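Local structure of minor capsid protein (Enterobacteria phage PRD1, 1YQ5) at residues A[52-58]-A[111-115]; A[64-70]-A[99-103]; A[80-84]-A[117-121]. The protein forms, as a homotrimer and in association with P31 and P2, the spike complexes at the five-fold vertices of the phage capsid and is essential for viral infectivity. All coordinates share one frame; numbering follows the deposited sequence.

Contact 1 of 3, residues A[52-58]-A[111-115]; sequences QLAAGKS and VLGVV. Unlike the reference sequence in segment 111-115: Val-115 (reference Pro).
Val-111 reaches across to segment 52-58 with both of its methyls and places them differently. CG1, anti to the backbone N (chi1 175°), sits against the carbonyl oxygen of Ala-54, with Val-111 CG1 and Ala-54 O 3.5 Å apart, and also meets CA of Ala-55. CG2 turns to the other end of the bend, where Val-111 CG2 lies 3.5 Å from Lys-57 C; Leu-53 also crosses it at a slant, with Leu-53 CD2 3.8 Å from Val-111 CG2. The valine therefore lies over one face of the turn. Its own amide is held by Ser-58, whose hydroxyl accepts from Val-111 N at 2.8 Å (from N to Ser-58 OG) in an almost straight bond, 171° at the hydrogen. Water 1 adds a second tie, accepting from Gly-56 N and donating to Val-111 O. At the outer edge packing is thinner: Ala-55 CB approaches Gly-113 CA to 4.2 Å, and Val-115, a residue that differs from the reference sequence, comes near the side chain of Gln-52.

The reversal from Ala-54 to Lys-57 is a type II beta turn closed by a weak bond from Lys-57 N to Ala-54 O, with Gly-56 at its positive-phi corner (phi 83°). Lys-57 sends its ammonium away to a salt bridge with Asp-5, while its carbonyl accepts from Tyr-61 OH. The opposing loop is shaped by Asp-118, which takes the amides of Leu-112, Gly-113 and Val-114. Two surface connections thus meet at one end of the domain, the link from strand 51-53 to 59-68 and that from 100-109 to 119-126, as loops do at the end of a beta-jelly-roll.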
loop_
_atom_site.group_PDB
_atom_site.type_symbol
_atom_site.label_atom_id
_atom_site.label_comp_id
_atom_site.label_asym_id
_atom_site.label_seq_id
_atom_site.Cartn_x
_atom_site.Cartn_y
_atom_site.Cartn_z
ATOM N N GLN A 52 3.090 5.928 -19.431
ATOM C CA GLN A 52 2.389 5.282 -20.535
ATOM C C GLN A 52 2.457 3.762 -20.477
ATOM O O GLN A 52 3.494 3.188 -20.135
ATOM C CB GLN A 52 3.002 5.711 -21.874
ATOM C CG GLN A 52 3.106 7.211 -22.119
ATOM C CD GLN A 52 1.763 7.855 -22.370
ATOM O OE1 GLN A 52 0.889 7.267 -23.014
ATOM N NE2 GLN A 52 1.593 9.075 -21.882
ATOM N N LEU A 53 1.347 3.113 -20.819
ATOM C CA LEU A 53 1.299 1.655 -20.873
ATOM C C LEU A 53 1.251 1.314 -22.357
ATOM O O LEU A 53 0.343 1.751 -23.063
ATOM C CB LEU A 53 0.051 1.103 -20.178
ATOM C CG LEU A 53 0.137 0.899 -18.662
ATOM C CD1 LEU A 53 0.279 2.240 -17.964
ATOM C CD2 LEU A 53 -1.104 0.169 -18.176
ATOM N N ALA A 54 2.234 0.551 -22.826
ATOM C CA ALA A 54 2.304 0.169 -24.237
ATOM C C ALA A 54 1.135 -0.722 -24.645
ATOM O O ALA A 54 0.562 -1.434 -23.818
ATOM C CB ALA A 54 3.626 -0.541 -24.518
ATOM N N ALA A 55 0.787 -0.679 -25.927
ATOM C CA ALA A 55 -0.308 -1.480 -26.453
ATOM C C ALA A 55 -0.070 -2.956 -26.147
ATOM O O ALA A 55 1.062 -3.431 -26.199
ATOM C CB ALA A 55 -0.428 -1.272 -27.966
ATOM N N GLY A 56 -1.143 -3.671 -25.823
ATOM C CA GLY A 56 -1.032 -5.085 -25.526
ATOM C C GLY A 56 -0.605 -5.395 -24.103
ATOM O O GLY A 56 -0.423 -6.562 -23.757
ATOM N N LYS A 57 -0.469 -4.367 -23.269
ATOM C CA LYS A 57 -0.029 -4.567 -21.890
ATOM C C LYS A 57 -1.126 -4.580 -20.821
ATOM O O LYS A 57 -0.885 -4.171 -19.687
ATOM C CB LYS A 57 1.024 -3.512 -21.521
ATOM C CG LYS A 57 2.349 -3.639 -22.281
ATOM C CD LYS A 57 3.120 -4.888 -21.869
ATOM C CE LYS A 57 4.398 -5.062 -22.685
ATOM N NZ LYS A 57 5.186 -6.249 -22.217
ATOM N N SER A 58 -2.324 -5.046 -21.164
ATOM C CA SER A 58 -3.389 -5.107 -20.166
ATOM C C SER A 58 -2.933 -6.078 -19.078
ATOM O O SER A 58 -2.198 -7.024 -19.355
ATOM C CB SER A 58 -4.693 -5.614 -20.792
ATOM O OG SER A 58 -5.239 -4.659 -21.683
ATOM N N VAL A 111 -5.683 -1.913 -21.321
ATOM C CA VAL A 111 -4.977 -1.070 -22.274
ATOM C C VAL A 111 -5.742 -1.110 -23.591
ATOM O O VAL A 111 -5.845 -2.156 -24.225
ATOM C CB VAL A 111 -3.537 -1.570 -22.489
ATOM C CG1 VAL A 111 -2.852 -0.752 -23.580
ATOM C CG2 VAL A 111 -2.762 -1.462 -21.177
ATOM N N LEU A 112 -6.285 0.035 -23.988
ATOM C CA LEU A 112 -7.068 0.140 -25.212
ATOM C C LEU A 112 -6.225 0.205 -26.477
ATOM O O LEU A 112 -6.711 -0.095 -27.568
ATOM C CB LEU A 112 -7.957 1.384 -25.146
ATOM C CG LEU A 112 -8.972 1.429 -24.003
ATOM C CD1 LEU A 112 -9.499 2.843 -23.834
ATOM C CD2 LEU A 112 -10.108 0.457 -24.287
ATOM N N GLY A 113 -4.962 0.589 -26.337
ATOM C CA GLY A 113 -4.112 0.718 -27.506
ATOM C C GLY A 113 -4.206 2.147 -28.022
ATOM O O GLY A 113 -3.963 2.419 -29.199
ATOM N N VAL A 114 -4.581 3.058 -27.128
ATOM C CA VAL A 114 -4.702 4.479 -27.445
ATOM C C VAL A 114 -3.773 5.162 -26.446
ATOM O O VAL A 114 -4.119 5.333 -25.275
ATOM C CB VAL A 114 -6.146 4.973 -27.246
ATOM C CG1 VAL A 114 -6.265 6.440 -27.658
ATOM C CG2 VAL A 114 -7.096 4.114 -28.061
ATOM N N VAL A 115 -2.590 5.541 -26.916
ATOM C CA VAL A 115 -1.579 6.135 -26.047
ATOM C C VAL A 115 -2.082 7.197 -25.079
ATOM O O VAL A 115 -1.804 7.124 -23.880
ATOM C CB VAL A 115 -0.389 6.715 -26.867
ATOM C CG1 VAL A 115 0.104 5.679 -27.864
ATOM C CG2 VAL A 115 -0.798 7.987 -27.583
HETATM O O HOH W 1 -3.888 -3.213 -25.938
#

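Contact 2 of 3, residues A[64-70]-A[99-103]; sequences TMTVKNN and AGGTI
Met-65 (selenomethionine) and Ile-103 face each other across a hydrogen-bonded antiparallel pair in which each amide reaches the other residue's carbonyl, at 2.9 Å from Met-65 N to Ile-103 O and 3.0 Å from Ile-103 N to Met-65 O. On this face the packing is close: Met-65 CB lies 3.9 Å from Ile-103 CG2, and the bend of the Met-65 chain at chi3 brings CE back toward the same methyl. Val-67 continues the face, its CG1 resting on the bare backbone of Gly-101, 3.4 Å from Gly-101 N. Leu-79, Ile-136 and Leu-124 enclose these side chains in the core. Gly-100 has no side chain to stand in the way where its CA makes a C-H...O contact with Val-67 O, at 3.1 Å.

The other face carries Thr-66 and Thr-102, side by side and pointing the same way, joined mainly through Thr-66 CG2, and beyond them Lys-68. It is polar and is covered by a second subunit, whose Phe-88 packs on Thr-66 and whose Val-89 carbonyl bonds to Thr-102 OG1. The solvent side lies at the end with Lys-68, partly exposed, and Asn-70, exposed. Lys-68, folded at chi2, chi3 and chi4, lays CE 3.3 Å from Ala-99 O and turns NZ to Asn-70 OD1, to water 2 and to a salt bridge with Asp-87 of the second subunit. Water 2 also accepts from Ala-99 N. The bond from Asn-69 N to Ala-99 O, 3.0 Å, closes the ladder. Here is an edge of a jelly-roll sheet, one face in the hydrophobic core and the other in the trimer interface.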
loop_
_atom_site.group_PDB
_atom_site.type_symbol
_atom_site.label_atom_id
_atom_site.label_comp_id
_atom_site.label_asym_id
_atom_site.label_seq_id
_atom_site.Cartn_x
_atom_site.Cartn_y
_atom_site.Cartn_z
ATOM N N THR A 64 3.213 2.474 -6.604
ATOM C CA THR A 64 3.518 3.173 -5.367
ATOM C C THR A 64 4.023 4.575 -5.658
ATOM O O THR A 64 4.831 4.782 -6.560
ATOM C CB THR A 64 4.613 2.458 -4.535
ATOM O OG1 THR A 64 4.110 1.215 -4.033
ATOM C CG2 THR A 64 5.049 3.336 -3.355
HETATM N N MSE A 65 3.515 5.539 -4.906
HETATM C CA MSE A 65 3.970 6.908 -5.029
HETATM C C MSE A 65 4.155 7.415 -3.616
HETATM O O MSE A 65 3.242 7.326 -2.793
HETATM C CB MSE A 65 2.966 7.794 -5.761
HETATM C CG MSE A 65 3.389 9.260 -5.703
HETATM SE SE MSE A 65 2.368 10.456 -6.813
HETATM C CE MSE A 65 0.605 10.065 -6.052
ATOM N N THR A 66 5.347 7.927 -3.335
ATOM C CA THR A 66 5.665 8.446 -2.017
ATOM C C THR A 66 6.211 9.860 -2.110
ATOM O O THR A 66 6.707 10.280 -3.155
ATOM C CB THR A 66 6.731 7.581 -1.321
ATOM O OG1 THR A 66 7.892 7.499 -2.156
ATOM C CG2 THR A 66 6.196 6.183 -1.059
ATOM N N VAL A 67 6.115 10.591 -1.008
ATOM C CA VAL A 67 6.630 11.946 -0.967
ATOM C C VAL A 67 7.137 12.312 0.415
ATOM O O VAL A 67 6.572 11.903 1.430
ATOM C CB VAL A 67 5.559 13.000 -1.363
ATOM C CG1 VAL A 67 4.379 12.940 -0.405
ATOM C CG2 VAL A 67 6.172 14.395 -1.338
ATOM N N LYS A 68 8.231 13.065 0.422
ATOM C CA LYS A 68 8.828 13.600 1.631
ATOM C C LYS A 68 9.107 15.059 1.277
ATOM O O LYS A 68 9.675 15.352 0.224
ATOM C CB LYS A 68 10.157 12.912 1.986
ATOM C CG LYS A 68 10.055 11.512 2.587
ATOM C CD LYS A 68 9.099 11.452 3.777
ATOM C CE LYS A 68 9.395 12.505 4.849
ATOM N NZ LYS A 68 10.732 12.368 5.503
ATOM N N ASN A 69 8.666 15.965 2.140
ATOM C CA ASN A 69 8.892 17.397 1.975
ATOM C C ASN A 69 8.976 17.849 3.423
ATOM O O ASN A 69 8.048 18.452 3.974
ATOM C CB ASN A 69 7.720 18.067 1.256
ATOM C CG ASN A 69 8.024 19.505 0.878
ATOM O OD1 ASN A 69 8.149 20.373 1.746
ATOM N ND2 ASN A 69 8.157 19.764 -0.418
ATOM N N ASN A 70 10.111 17.511 4.028
ATOM C CA ASN A 70 10.399 17.768 5.429
ATOM C C ASN A 70 10.125 19.153 5.984
ATOM O O ASN A 70 9.960 19.301 7.193
ATOM C CB ASN A 70 11.844 17.356 5.721
ATOM C CG ASN A 70 12.074 15.875 5.486
ATOM O OD1 ASN A 70 11.195 15.181 4.970
ATOM N ND2 ASN A 70 13.250 15.381 5.864
ATOM N N ALA A 99 6.638 13.816 7.563
ATOM C CA ALA A 99 6.478 14.962 6.677
ATOM C C ALA A 99 6.265 14.519 5.234
ATOM O O ALA A 99 7.063 14.825 4.349
ATOM C CB ALA A 99 7.704 15.868 6.779
ATOM N N GLY A 100 5.178 13.795 5.005
ATOM C CA GLY A 100 4.886 13.324 3.669
ATOM C C GLY A 100 3.761 12.316 3.673
ATOM O O GLY A 100 2.955 12.274 4.604
ATOM N N GLY A 101 3.709 11.495 2.634
ATOM C CA GLY A 101 2.658 10.505 2.547
ATOM C C GLY A 101 3.013 9.366 1.617
ATOM O O GLY A 101 4.063 9.372 0.970
ATOM N N THR A 102 2.112 8.397 1.536
ATOM C CA THR A 102 2.327 7.222 0.712
ATOM C C THR A 102 1.019 6.664 0.173
ATOM O O THR A 102 0.006 6.666 0.868
ATOM C CB THR A 102 2.994 6.093 1.539
ATOM O OG1 THR A 102 4.292 6.515 1.982
ATOM C CG2 THR A 102 3.110 4.818 0.711
ATOM N N ILE A 103 1.045 6.201 -1.071
ATOM C CA ILE A 103 -0.117 5.552 -1.660
ATOM C C ILE A 103 0.413 4.394 -2.495
ATOM O O ILE A 103 1.311 4.569 -3.325
ATOM C CB ILE A 103 -0.984 6.492 -2.548
ATOM C CG1 ILE A 103 -2.296 5.772 -2.898
ATOM C CG2 ILE A 103 -0.248 6.875 -3.828
ATOM C CD1 ILE A 103 -3.331 6.635 -3.614
HETATM O O HOH W 2 9.282 12.987 8.088
#

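Contact 3 of 3, residues A[80-84]-A[117-121]; sequences RVKYG and LDVLK
Two lysines, Lys-82 and Lys-121, stand as direct cross-strand neighbours, their like-charged NZ atoms 4.7 Å apart. Their aliphatic parts cross, with Lys-82 CE 3.9 Å from Lys-121 CD, and water 3 accepts from both ammoniums. A salt bridge from Lys-82 to Asp-28, which also binds Arg-80, probably offsets the repulsion. The backbones beneath form an antiparallel hydrogen-bonded pair, Lys-121 N to Lys-82 O at 2.8 Å and Lys-82 N to Lys-121 O at 2.9 Å.

On the other side of the sheet Tyr-83, its CG anti to the backbone N (chi1 -173°), extends its ring beside residues 118-120, where strand 119-126 begins. Leu-120 CD2 lies 3.6 Å from CD1 of Tyr-83, the Leu-120 amide N sits in plane at the ring edge, and the phenol passes Asp-118, whose carboxylate, bonded to the amides of Leu-112, Gly-113 and Val-114, is tilted only 20° from the ring. The hydroxyl bonds to the Asn-110 carbonyl. Past the pair, water 4 accepts from Gly-84 N and donates to the carbonyls of Leu-117 and Val-119. Strands 76-83 and 119-126 are thus paired in the beta-jelly-roll sheet that also holds strands 51-53 and 86-93.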
loop_
_atom_site.group_PDB
_atom_site.type_symbol
_atom_site.label_atom_id
_atom_site.label_comp_id
_atom_site.label_asym_id
_atom_site.label_seq_id
_atom_site.Cartn_x
_atom_site.Cartn_y
_atom_site.Cartn_z
ATOM N N ARG A 80 -2.996 11.048 -5.258
ATOM C CA ARG A 80 -3.947 10.494 -6.206
ATOM C C ARG A 80 -3.295 9.849 -7.417
ATOM O O ARG A 80 -2.331 10.374 -7.983
ATOM C CB ARG A 80 -4.906 11.585 -6.692
ATOM C CG ARG A 80 -5.919 11.101 -7.717
ATOM C CD ARG A 80 -6.759 12.259 -8.245
ATOM N NE ARG A 80 -6.016 13.075 -9.201
ATOM C CZ ARG A 80 -6.354 14.315 -9.547
ATOM N NH1 ARG A 80 -7.424 14.898 -9.007
ATOM N NH2 ARG A 80 -5.639 14.966 -10.454
ATOM N N VAL A 81 -3.841 8.700 -7.801
ATOM C CA VAL A 81 -3.386 7.955 -8.965
ATOM C C VAL A 81 -4.629 7.706 -9.805
ATOM O O VAL A 81 -5.673 7.324 -9.272
ATOM C CB VAL A 81 -2.794 6.584 -8.589
ATOM C CG1 VAL A 81 -2.459 5.803 -9.856
ATOM C CG2 VAL A 81 -1.553 6.764 -7.734
ATOM N N LYS A 82 -4.524 7.927 -11.109
ATOM C CA LYS A 82 -5.658 7.702 -11.991
ATOM C C LYS A 82 -5.280 6.837 -13.178
ATOM O O LYS A 82 -4.132 6.836 -13.618
ATOM C CB LYS A 82 -6.200 9.028 -12.528
ATOM C CG LYS A 82 -6.597 10.029 -11.462
ATOM C CD LYS A 82 -7.277 11.241 -12.080
ATOM C CE LYS A 82 -6.340 11.996 -12.999
ATOM N NZ LYS A 82 -7.055 13.054 -13.783
ATOM N N TYR A 83 -6.255 6.084 -13.670
ATOM C CA TYR A 83 -6.079 5.265 -14.859
ATOM C C TYR A 83 -7.457 5.109 -15.481
ATOM O O TYR A 83 -8.360 4.523 -14.879
ATOM C CB TYR A 83 -5.507 3.881 -14.551
ATOM C CG TYR A 83 -5.182 3.151 -15.838
ATOM C CD1 TYR A 83 -4.053 3.493 -16.584
ATOM C CD2 TYR A 83 -6.062 2.211 -16.372
ATOM C CE1 TYR A 83 -3.811 2.925 -17.833
ATOM C CE2 TYR A 83 -5.832 1.636 -17.629
ATOM C CZ TYR A 83 -4.707 2.002 -18.351
ATOM O OH TYR A 83 -4.486 1.467 -19.598
ATOM N N GLY A 84 -7.625 5.647 -16.682
ATOM C CA GLY A 84 -8.919 5.555 -17.330
ATOM C C GLY A 84 -9.965 6.240 -16.475
ATOM O O GLY A 84 -9.716 7.316 -15.932
ATOM N N LEU A 117 -4.871 7.583 -23.814
ATOM C CA LEU A 117 -5.823 7.051 -22.837
ATOM C C LEU A 117 -5.191 6.034 -21.881
ATOM O O LEU A 117 -5.577 5.953 -20.709
ATOM C CB LEU A 117 -7.001 6.382 -23.550
ATOM C CG LEU A 117 -7.903 7.289 -24.381
ATOM C CD1 LEU A 117 -8.954 6.451 -25.100
ATOM C CD2 LEU A 117 -8.555 8.324 -23.475
ATOM N N ASP A 118 -4.233 5.258 -22.385
ATOM C CA ASP A 118 -3.564 4.236 -21.580
ATOM C C ASP A 118 -2.384 4.819 -20.815
ATOM O O ASP A 118 -1.225 4.513 -21.103
ATOM C CB ASP A 118 -3.083 3.088 -22.476
ATOM C CG ASP A 118 -4.202 2.491 -23.308
ATOM O OD1 ASP A 118 -5.337 2.405 -22.794
ATOM O OD2 ASP A 118 -3.944 2.095 -24.467
ATOM N N VAL A 119 -2.684 5.650 -19.826
ATOM C CA VAL A 119 -1.635 6.284 -19.046
ATOM C C VAL A 119 -1.986 6.404 -17.573
ATOM O O VAL A 119 -3.099 6.777 -17.213
ATOM C CB VAL A 119 -1.322 7.702 -19.592
ATOM C CG1 VAL A 119 -2.587 8.543 -19.610
ATOM C CG2 VAL A 119 -0.258 8.381 -18.728
ATOM N N LEU A 120 -1.025 6.064 -16.724
ATOM C CA LEU A 120 -1.206 6.177 -15.287
ATOM C C LEU A 120 -0.880 7.632 -14.967
ATOM O O LEU A 120 0.211 8.109 -15.294
ATOM C CB LEU A 120 -0.233 5.250 -14.556
ATOM C CG LEU A 120 -0.511 3.748 -14.666
ATOM C CD1 LEU A 120 0.696 2.960 -14.189
ATOM C CD2 LEU A 120 -1.742 3.402 -13.841
ATOM N N LYS A 121 -1.824 8.337 -14.352
ATOM C CA LYS A 121 -1.614 9.738 -14.005
ATOM C C LYS A 121 -1.375 9.879 -12.505
ATOM O O LYS A 121 -2.045 9.233 -11.697
ATOM C CB LYS A 121 -2.820 10.572 -14.434
ATOM C CG LYS A 121 -3.061 10.574 -15.944
ATOM C CD LYS A 121 -4.275 11.417 -16.312
ATOM C CE LYS A 121 -4.468 11.486 -17.821
ATOM N NZ LYS A 121 -5.643 12.329 -18.189
HETATM O O HOH W 3 -7.538 14.056 -16.513
HETATM O O HOH W 4 -5.634 7.421 -17.875
#

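How the contacts relate
Contacts 1 and 3 are neighbours, their centres 11 Å apart, and are joined through Asp-118 and through Leu-53 packed on Leu-120; strands 51-53 and 119-126 adjoin in one sheet. Contact 2 belongs to the other sheet and lies across the chain's centre, with centres 28 Å from contact 1 and 19 Å from contact 3. Met-65 and Ile-103 nevertheless meet Arg-80 and Val-81 across the sandwich. Along the chain, contact 2 falls within the span of contact 1, while contact 3 alternates with both. The alternating segments are consistent with two sheets folded together as a jelly-roll sandwich in this C-terminal domain of P5, and the contact 2 face contributes to the subunit interface of the trimer.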